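Local atomic coordinates of tartronate semialdehyde reductase (Salmonella typhimurium, PDB entry 1VPD), a protein that probably catalyses the NADH- or NADPH-dependent reduction of tartronate semialdehyde (2-hydroxy-3-oxopropanoate) to D-glycerate, the last step in making D-glycerate from galactarate. Residues S30-S34 / A49-S53; T93-S99 / E119-V125; I186-E191 / L285-Y289; V201-L205 / V295-R299. All blocks are in the same frame, centred on the assembly; numbering follows the deposited sequence.

Interaction 1 (S30-S34 / A49-S53); sequences SLVVS and AETAS
L31 and V33 bracket E50 along the strand: E50 N donates to L31 O at 2.9 Å, and V33 N returns a bond of the same length to E50 O. That is the parallel pattern, with V32 opposite E50. One residue on, the side chain of T51 takes over. Its OG1 is swung anti to the backbone N (chi1 -173°), which brings the hydroxyl to V33 O at 2.7 Å, nearly along the C=O axis.

Methyl groups fill in around these bonds. V33 CG1 rests on A49 CB at 3.8 Å, while CG2 of the same valine sits against E50 O at 3.5 Å. On the face that carries V32 and E50, V32 CG1 lies over the backbone of T51, 3.7 Å from its carbonyl carbon, and reaches on to A52 CB. A water donates to both L31 O and E50 OE1, and a second one links S34 OG with A52 O, so solvent joins the segments at both ends.

Further out, K7 forms a salt bridge with E50 OE1, and V44 of helix 38-46 packs on both V33 and A49. Strand 30-34 bonds on its other side to strand 7-11, which leaves 50-51 at one edge of the sheet. With helix 38-46 as the connection, this is a beta-alpha-beta crossover at the margin of a Rossmann-type dinucleotide-binding fold.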
# COMPACT_ATOMS: atom_id res chain seq x y z
N SER A 30 20.40 -10.36 0.86
CA SER A 30 21.10 -9.71 -0.24
C SER A 30 20.09 -9.33 -1.31
O SER A 30 19.34 -10.19 -1.78
CB SER A 30 22.15 -10.66 -0.84
OG SER A 30 23.07 -11.04 0.17
N LEU A 31 20.06 -8.06 -1.68
CA LEU A 31 19.07 -7.55 -2.62
C LEU A 31 19.68 -7.10 -3.92
O LEU A 31 20.82 -6.62 -3.96
CB LEU A 31 18.30 -6.35 -2.03
CG LEU A 31 17.52 -6.50 -0.74
CD1 LEU A 31 16.55 -5.33 -0.60
CD2 LEU A 31 16.78 -7.78 -0.63
N VAL A 32 18.92 -7.28 -4.99
CA VAL A 32 19.17 -6.62 -6.26
C VAL A 32 17.92 -5.79 -6.57
O VAL A 32 16.84 -6.34 -6.77
CB VAL A 32 19.46 -7.62 -7.41
CG1 VAL A 32 19.95 -6.87 -8.62
CG2 VAL A 32 20.48 -8.67 -6.98
N VAL A 33 18.10 -4.47 -6.62
CA VAL A 33 16.98 -3.53 -6.64
C VAL A 33 16.89 -2.70 -7.90
O VAL A 33 17.87 -2.49 -8.63
CB VAL A 33 17.01 -2.61 -5.39
CG1 VAL A 33 17.15 -3.41 -4.14
CG2 VAL A 33 18.10 -1.53 -5.46
N SER A 34 15.68 -2.23 -8.19
CA SER A 34 15.45 -1.27 -9.24
C SER A 34 14.26 -0.37 -8.90
O SER A 34 13.41 -0.73 -8.09
CB SER A 34 15.22 -1.95 -10.58
OG SER A 34 15.07 -0.97 -11.59
N ALA A 49 22.48 -2.72 -1.03
CA ALA A 49 21.93 -3.46 -2.16
C ALA A 49 22.83 -3.42 -3.38
O ALA A 49 23.64 -2.51 -3.54
CB ALA A 49 20.56 -2.91 -2.55
N GLU A 50 22.67 -4.41 -4.24
CA GLU A 50 23.09 -4.30 -5.63
C GLU A 50 21.93 -3.86 -6.51
O GLU A 50 20.80 -3.69 -6.03
CB GLU A 50 23.62 -5.64 -6.11
CG GLU A 50 24.84 -6.09 -5.33
CD GLU A 50 25.48 -7.29 -5.94
OE1 GLU A 50 24.80 -8.34 -5.96
OE2 GLU A 50 26.64 -7.15 -6.41
N THR A 51 22.21 -3.62 -7.79
CA THR A 51 21.20 -3.22 -8.76
C THR A 51 21.46 -3.86 -10.13
O THR A 51 22.51 -4.45 -10.36
CB THR A 51 21.12 -1.68 -8.85
OG1 THR A 51 20.03 -1.28 -9.68
CG2 THR A 51 22.39 -1.06 -9.51
N ALA A 52 20.46 -3.81 -11.01
CA ALA A 52 20.60 -4.22 -12.40
C ALA A 52 19.74 -3.33 -13.26
O ALA A 52 18.84 -2.67 -12.74
CB ALA A 52 20.22 -5.69 -12.58
N SER A 53 19.98 -3.33 -14.57
CA SER A 53 19.43 -2.32 -15.47
C SER A 53 18.00 -2.62 -15.93
O SER A 53 17.33 -1.75 -16.49
CB SER A 53 20.33 -2.13 -16.70
OG SER A 53 21.57 -1.50 -16.35
O HOH W 1 22.81 -8.46 -3.64
O HOH W 2 17.03 -0.82 -13.26

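Interaction 2 (T93-S99 / E119-V125); sequences TVLIDMS and EMLDAPV
Strands 94-97 and 119-122 are the parallel pair of a beta-alpha-beta unit in the Rossmann-type domain, joined by helix 103-114. Five backbone bonds tie them, beginning with E119 N to T93 O and ending with A123 N to D97 O at 2.8 Å.

On one face, I96 and L121 lie side by side and point the same way, and I96 CG2 also meets A123 CB at 3.8 Å. On the other, the selenomethionine M120 runs out fully extended (chi2 177°, chi3 171°), passing its SE by L95 CD2 and bringing CE to D97 CB at 3.9 Å.

Beyond the paired strands, D97 OD1 accepts from S99 N, which stands above the carboxylate plane and makes an Asx turn, and from S99 OG on its syn lone pair; T67 bonds to the same oxygen. A123 O is buried without a polar partner. The P124 side chain lies about 4 Å from that of K175, the predicted active-site lysine, whose NZ bonds to V125 O. A water bridges M98 O and V125 N. M98, also a selenomethionine, bends at chi3 (86°), and its CE settles 3.7 Å from V125 CG1.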
# COMPACT_ATOMS: atom_id res chain seq x y z
N THR A 93 10.99 -19.66 -10.28
CA THR A 93 11.14 -18.30 -9.77
C THR A 93 9.79 -17.90 -9.16
O THR A 93 8.76 -18.31 -9.66
CB THR A 93 11.48 -17.35 -10.92
OG1 THR A 93 12.74 -17.70 -11.53
CG2 THR A 93 11.72 -15.93 -10.41
N VAL A 94 9.83 -17.10 -8.10
CA VAL A 94 8.62 -16.63 -7.42
C VAL A 94 8.56 -15.11 -7.47
O VAL A 94 9.54 -14.44 -7.15
CB VAL A 94 8.61 -17.07 -5.95
CG1 VAL A 94 7.37 -16.54 -5.21
CG2 VAL A 94 8.72 -18.63 -5.84
N LEU A 95 7.39 -14.57 -7.85
CA LEU A 95 7.09 -13.15 -7.70
C LEU A 95 6.20 -12.97 -6.48
O LEU A 95 5.15 -13.62 -6.39
CB LEU A 95 6.37 -12.60 -8.92
CG LEU A 95 5.75 -11.19 -8.80
CD1 LEU A 95 6.82 -10.14 -8.58
CD2 LEU A 95 4.95 -10.87 -10.05
N ILE A 96 6.64 -12.12 -5.57
CA ILE A 96 5.81 -11.66 -4.45
C ILE A 96 5.44 -10.23 -4.78
O ILE A 96 6.23 -9.29 -4.59
CB ILE A 96 6.54 -11.77 -3.09
CG1 ILE A 96 7.00 -13.21 -2.83
CG2 ILE A 96 5.63 -11.34 -1.93
CD1 ILE A 96 7.77 -13.35 -1.55
N ASP A 97 4.25 -10.04 -5.32
CA ASP A 97 3.81 -8.68 -5.61
C ASP A 97 3.14 -8.12 -4.37
O ASP A 97 2.12 -8.64 -3.91
CB ASP A 97 2.84 -8.65 -6.80
CG ASP A 97 2.40 -7.24 -7.16
OD1 ASP A 97 3.15 -6.26 -6.85
OD2 ASP A 97 1.32 -7.05 -7.75
N MSE A 98 3.73 -7.07 -3.82
CA MSE A 98 3.24 -6.42 -2.61
C MSE A 98 2.49 -5.12 -2.92
O MSE A 98 2.10 -4.39 -2.00
CB MSE A 98 4.41 -6.18 -1.65
CG MSE A 98 5.11 -7.53 -1.29
SE MSE A 98 6.46 -7.46 0.08
CE MSE A 98 5.32 -7.64 1.65
N SER A 99 2.25 -4.87 -4.20
CA SER A 99 1.44 -3.75 -4.68
C SER A 99 -0.02 -3.96 -4.32
O SER A 99 -0.51 -5.09 -4.23
CB SER A 99 1.55 -3.63 -6.20
OG SER A 99 2.90 -3.70 -6.65
N GLU A 119 5.92 -18.72 -10.23
CA GLU A 119 4.92 -18.73 -9.17
C GLU A 119 4.67 -17.31 -8.71
O GLU A 119 5.48 -16.43 -8.95
CB GLU A 119 5.42 -19.51 -7.96
CG GLU A 119 5.99 -20.89 -8.27
CD GLU A 119 4.95 -21.98 -8.32
OE1 GLU A 119 3.73 -21.69 -8.28
OE2 GLU A 119 5.40 -23.14 -8.41
N MSE A 120 3.56 -17.09 -8.00
CA MSE A 120 3.20 -15.73 -7.57
C MSE A 120 2.38 -15.72 -6.29
O MSE A 120 1.48 -16.56 -6.10
CB MSE A 120 2.42 -15.00 -8.67
CG MSE A 120 2.08 -13.56 -8.31
SE MSE A 120 1.19 -12.70 -9.78
CE MSE A 120 0.63 -11.08 -8.97
N LEU A 121 2.73 -14.81 -5.39
CA LEU A 121 1.88 -14.44 -4.26
C LEU A 121 1.45 -12.98 -4.43
O LEU A 121 2.26 -12.15 -4.87
CB LEU A 121 2.63 -14.54 -2.93
CG LEU A 121 3.25 -15.89 -2.53
CD1 LEU A 121 4.07 -15.71 -1.27
CD2 LEU A 121 2.14 -16.88 -2.33
N ASP A 122 0.21 -12.68 -4.06
CA ASP A 122 -0.22 -11.29 -3.89
C ASP A 122 -0.22 -10.97 -2.41
O ASP A 122 -1.02 -11.50 -1.65
CB ASP A 122 -1.56 -10.97 -4.58
CG ASP A 122 -2.76 -11.74 -4.04
OD1 ASP A 122 -2.70 -12.99 -3.92
OD2 ASP A 122 -3.86 -11.17 -3.78
N ALA A 123 0.73 -10.13 -2.00
CA ALA A 123 1.00 -9.83 -0.60
C ALA A 123 1.04 -8.32 -0.30
O ALA A 123 2.06 -7.79 0.15
CB ALA A 123 2.32 -10.47 -0.18
N PRO A 124 -0.08 -7.63 -0.55
CA PRO A 124 -0.17 -6.21 -0.20
C PRO A 124 -0.10 -5.99 1.30
O PRO A 124 -0.20 -6.92 2.12
CB PRO A 124 -1.54 -5.79 -0.77
CG PRO A 124 -2.33 -7.05 -0.82
CD PRO A 124 -1.33 -8.14 -1.14
N VAL A 125 0.11 -4.74 1.67
CA VAL A 125 0.45 -4.39 3.04
C VAL A 125 -0.42 -3.29 3.57
O VAL A 125 -1.04 -2.53 2.80
CB VAL A 125 1.95 -3.98 3.17
CG1 VAL A 125 2.86 -4.99 2.48
CG2 VAL A 125 2.23 -2.59 2.61
O HOH W 3 0.29 -2.78 -0.72

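Interaction 3 (I186-E191 / L285-Y289); sequences IAAMSE and LACYY
The ring of Y289 lies against the backbone of segment 186-191, one face turned to the S190-E191 peptide, with E191 N 3.9 Å above the centre of the ring. Over the same face, S190 CB approaches CD2 at 3.6 Å and E191 CB lies near CE1, on the other flank of the ring. With its CG anti to the backbone N (chi1 -174°) and the chain extended beyond it, E191 runs past the ring to the phenol. There Y289 OH donates to the anti lone pair of E191 OE1 at 2.7 Å, with carboxylate and ring planes 51° apart.

At the other end, I186 and L285 cross at about a right angle, and I186 CG2 touches L285 CD1 at 3.7 Å. Between the two ends the helices come close at S190, whose OG lies 3.3 Å from A286 CA. The hydroxyl donates within its own helix to I186 O at 2.9 Å; S190 N reaches that oxygen from the opposite face of its plane. The axes of the two segments are 8.6 Å apart and cross at -37°.

This joins the long helix 170-198 to helix 285-293 in the all-helical C-terminal domain. With its proton spent on I186 O, the serine can lie against A286 without a polar partner across the contact; the phenol-carboxylate bond fixes the ring's outer end and would be expected to stabilise E191 in its charged form.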
# COMPACT_ATOMS: atom_id res chain seq x y z
N ILE A 186 -10.59 7.56 8.39
CA ILE A 186 -10.08 8.91 8.21
C ILE A 186 -11.24 9.90 8.05
O ILE A 186 -11.25 10.97 8.67
CB ILE A 186 -9.11 9.03 7.01
CG1 ILE A 186 -7.83 8.24 7.28
CG2 ILE A 186 -8.76 10.49 6.74
CD1 ILE A 186 -6.95 8.11 6.04
N ALA A 187 -12.19 9.55 7.19
CA ALA A 187 -13.36 10.41 6.97
C ALA A 187 -14.14 10.62 8.26
O ALA A 187 -14.56 11.74 8.57
CB ALA A 187 -14.24 9.85 5.89
N ALA A 188 -14.32 9.55 9.04
CA ALA A 188 -15.06 9.63 10.29
C ALA A 188 -14.38 10.53 11.30
O ALA A 188 -15.03 11.34 11.97
CB ALA A 188 -15.24 8.21 10.88
N MSE A 189 -13.06 10.37 11.45
CA MSE A 189 -12.25 11.27 12.28
C MSE A 189 -12.47 12.72 11.86
O MSE A 189 -12.67 13.58 12.69
CB MSE A 189 -10.76 10.91 12.16
CG MSE A 189 -9.86 11.94 12.77
SE MSE A 189 -8.02 11.66 12.28
CE MSE A 189 -8.18 12.35 10.49
N SER A 190 -12.42 12.99 10.56
CA SER A 190 -12.54 14.33 10.01
C SER A 190 -13.92 14.94 10.29
O SER A 190 -14.04 16.09 10.73
CB SER A 190 -12.27 14.30 8.50
OG SER A 190 -10.95 13.84 8.22
N GLU A 191 -14.96 14.13 10.07
CA GLU A 191 -16.33 14.52 10.30
C GLU A 191 -16.51 14.90 11.77
O GLU A 191 -17.08 15.94 12.09
CB GLU A 191 -17.26 13.37 9.88
CG GLU A 191 -18.73 13.70 9.93
CD GLU A 191 -19.61 12.78 9.09
OE1 GLU A 191 -19.35 12.57 7.88
OE2 GLU A 191 -20.62 12.32 9.65
N LEU A 285 -8.36 14.30 3.49
CA LEU A 285 -9.81 14.16 3.56
C LEU A 285 -10.38 15.14 4.57
O LEU A 285 -11.50 15.62 4.41
CB LEU A 285 -10.21 12.75 3.98
CG LEU A 285 -10.56 11.74 2.92
CD1 LEU A 285 -10.61 10.37 3.56
CD2 LEU A 285 -11.89 12.09 2.26
N ALA A 286 -9.63 15.48 5.61
CA ALA A 286 -10.07 16.50 6.57
C ALA A 286 -10.37 17.84 5.91
O ALA A 286 -11.32 18.52 6.30
CB ALA A 286 -9.05 16.68 7.70
N CYS A 287 -9.59 18.18 4.89
CA CYS A 287 -9.75 19.46 4.19
C CYS A 287 -11.09 19.55 3.46
O CYS A 287 -11.64 20.64 3.32
CB CYS A 287 -8.57 19.73 3.25
SG CYS A 287 -6.95 19.57 4.04
N TYR A 288 -11.63 18.41 3.00
CA TYR A 288 -12.96 18.39 2.42
C TYR A 288 -13.99 18.89 3.43
O TYR A 288 -14.81 19.76 3.13
CB TYR A 288 -13.29 16.96 1.94
CG TYR A 288 -14.70 16.80 1.42
CD1 TYR A 288 -15.01 17.06 0.09
CD2 TYR A 288 -15.73 16.38 2.25
CE1 TYR A 288 -16.31 16.92 -0.39
CE2 TYR A 288 -17.03 16.25 1.78
CZ TYR A 288 -17.32 16.52 0.45
OH TYR A 288 -18.59 16.37 -0.03
N TYR A 289 -13.95 18.31 4.61
CA TYR A 289 -14.86 18.72 5.68
C TYR A 289 -14.62 20.16 6.12
O TYR A 289 -15.57 20.90 6.38
CB TYR A 289 -14.69 17.80 6.86
CG TYR A 289 -15.36 16.45 6.68
CD1 TYR A 289 -16.68 16.26 7.05
CD2 TYR A 289 -14.68 15.38 6.12
CE1 TYR A 289 -17.31 15.04 6.88
CE2 TYR A 289 -15.29 14.14 5.95
CZ TYR A 289 -16.60 13.98 6.34
OH TYR A 289 -17.21 12.76 6.20

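Interaction 4 (V201-L205 / V295-R299); sequences VNPDL and VEVTR
N202 caps helix 203-210 and at the same time reaches across to the C-terminal residue, R299. As N-cap, its OD1 accepts from L205 N in the carbonyl plane, with a weaker bond from D204 N. Its ND2 donates to R299 O at 3.2 Å, an almost straight bond (173°) that lies in the amide plane of N202 but arrives from above the plane of the terminal carboxylate.

The close-packed part is the proline. P203 CB rests on V297 CG1 at 3.9 Å, and P203 CG comes to 3.4 Å from T298 O. T197 and T194 of helix 170-198 lie behind P203 and V297 respectively.

The outer side is polar and watery. The R299 chain bends at chi2 (-71°) to bring its guanidinium beside D204, and its NE forms a salt bridge with D229. D204 has two conformers, and in one of them the arginine ties the chain terminus to both acidic residues, while a water donates to D204 OD2 and R299 O. In that conformer's bridge the carboxylate oxygen lies close to the guanidinium plane, at its edge, whereas the donor stands above the carboxylate plane: R299 NH1 to D204 OD2, 3.1 Å.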
# COMPACT_ATOMS: atom_id res chain seq x y z
N VAL A 201 -15.31 23.48 20.58
CA VAL A 201 -14.39 22.69 21.38
C VAL A 201 -13.09 22.46 20.63
O VAL A 201 -13.08 22.11 19.45
CB VAL A 201 -15.04 21.34 21.81
CG1 VAL A 201 -14.09 20.49 22.61
CG2 VAL A 201 -16.31 21.60 22.61
N ASN A 202 -11.97 22.67 21.31
CA ASN A 202 -10.67 22.52 20.71
C ASN A 202 -10.41 21.07 20.30
O ASN A 202 -10.52 20.19 21.15
CB ASN A 202 -9.62 22.96 21.73
CG ASN A 202 -8.22 22.89 21.18
OD1 ASN A 202 -7.64 21.83 21.12
ND2 ASN A 202 -7.68 24.03 20.77
N PRO A 203 -10.11 20.81 19.03
CA PRO A 203 -9.97 19.42 18.57
C PRO A 203 -8.79 18.66 19.16
O PRO A 203 -8.81 17.43 19.24
CB PRO A 203 -9.86 19.55 17.04
CG PRO A 203 -9.38 20.97 16.78
CD PRO A 203 -9.95 21.78 17.92
N ASP A 204 -7.75 19.36 19.61
CA ASP A 204 -6.66 18.66 20.28
C ASP A 204 -7.13 18.08 21.61
O ASP A 204 -6.76 16.97 21.97
CB ASP A 204 -5.48 19.63 20.47
CG ASP A 204 -4.15 18.94 20.64
OD1 ASP A 204 -4.08 17.69 20.84
OD2 ASP A 204 -3.09 19.61 20.62
N LEU A 205 -7.95 18.82 22.35
CA LEU A 205 -8.54 18.30 23.58
C LEU A 205 -9.50 17.13 23.28
O LEU A 205 -9.51 16.13 23.99
CB LEU A 205 -9.25 19.40 24.36
CG LEU A 205 -8.37 20.57 24.81
CD1 LEU A 205 -9.22 21.58 25.56
CD2 LEU A 205 -7.22 20.07 25.66
N VAL A 295 -14.50 25.71 8.75
CA VAL A 295 -13.63 25.76 9.92
C VAL A 295 -12.42 24.86 9.69
O VAL A 295 -12.52 23.86 8.99
CB VAL A 295 -14.41 25.37 11.21
CG1 VAL A 295 -14.73 23.90 11.23
CG2 VAL A 295 -13.65 25.78 12.45
N GLU A 296 -11.29 25.19 10.29
CA GLU A 296 -10.12 24.35 10.20
C GLU A 296 -9.86 23.64 11.52
O GLU A 296 -10.08 24.19 12.60
CB GLU A 296 -8.91 25.19 9.75
CG GLU A 296 -9.07 25.66 8.33
CD GLU A 296 -7.85 26.38 7.76
OE1 GLU A 296 -7.00 26.81 8.54
OE2 GLU A 296 -7.76 26.48 6.52
N VAL A 297 -9.40 22.40 11.41
CA VAL A 297 -9.06 21.56 12.54
C VAL A 297 -7.57 21.76 12.83
O VAL A 297 -6.73 21.26 12.10
CB VAL A 297 -9.38 20.09 12.23
CG1 VAL A 297 -8.91 19.17 13.32
CG2 VAL A 297 -10.90 19.94 12.01
N THR A 298 -7.27 22.52 13.87
CA THR A 298 -5.89 22.96 14.13
C THR A 298 -5.56 22.80 15.60
O THR A 298 -6.44 22.54 16.42
CB THR A 298 -5.70 24.46 13.76
OG1 THR A 298 -6.48 25.28 14.63
CG2 THR A 298 -6.21 24.80 12.39
N ARG A 299 -4.29 22.96 15.95
CA ARG A 299 -3.95 22.92 17.37
C ARG A 299 -4.65 24.06 18.11
O ARG A 299 -4.84 23.97 19.34
CB ARG A 299 -2.45 22.98 17.62
CG ARG A 299 -1.67 21.81 17.01
CD ARG A 299 -1.88 20.46 17.69
NE ARG A 299 -0.95 19.47 17.14
CZ ARG A 299 -0.75 18.26 17.62
NH1 ARG A 299 -1.37 17.84 18.72
NH2 ARG A 299 0.12 17.46 17.04
OXT ARG A 299 -5.05 25.08 17.50
O HOH W 4 -3.31 22.21 21.22

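Overall arrangement
Interactions 1 and 2 share the mixed sheet of the nucleotide-binding domain, with centres about 18 Å apart: 1 lies at one edge of it, 2 further in, beside the predicted active-site lysine. In each, one helix (38-46 or 103-114) connects the two strands. Interactions 3 and 4 come later, in the helical C-terminal region on the opposite side of the chain's centre, with centres about 33 to 46 Å from those of the first two. Their centres are about 13 Å apart, and their segments alternate along the chain: 186-191 and 201-205 meet 285-289 and 295-299 respectively. The last helix and tail therefore return to helix 170-198 and its successor, tying this region's two ends together.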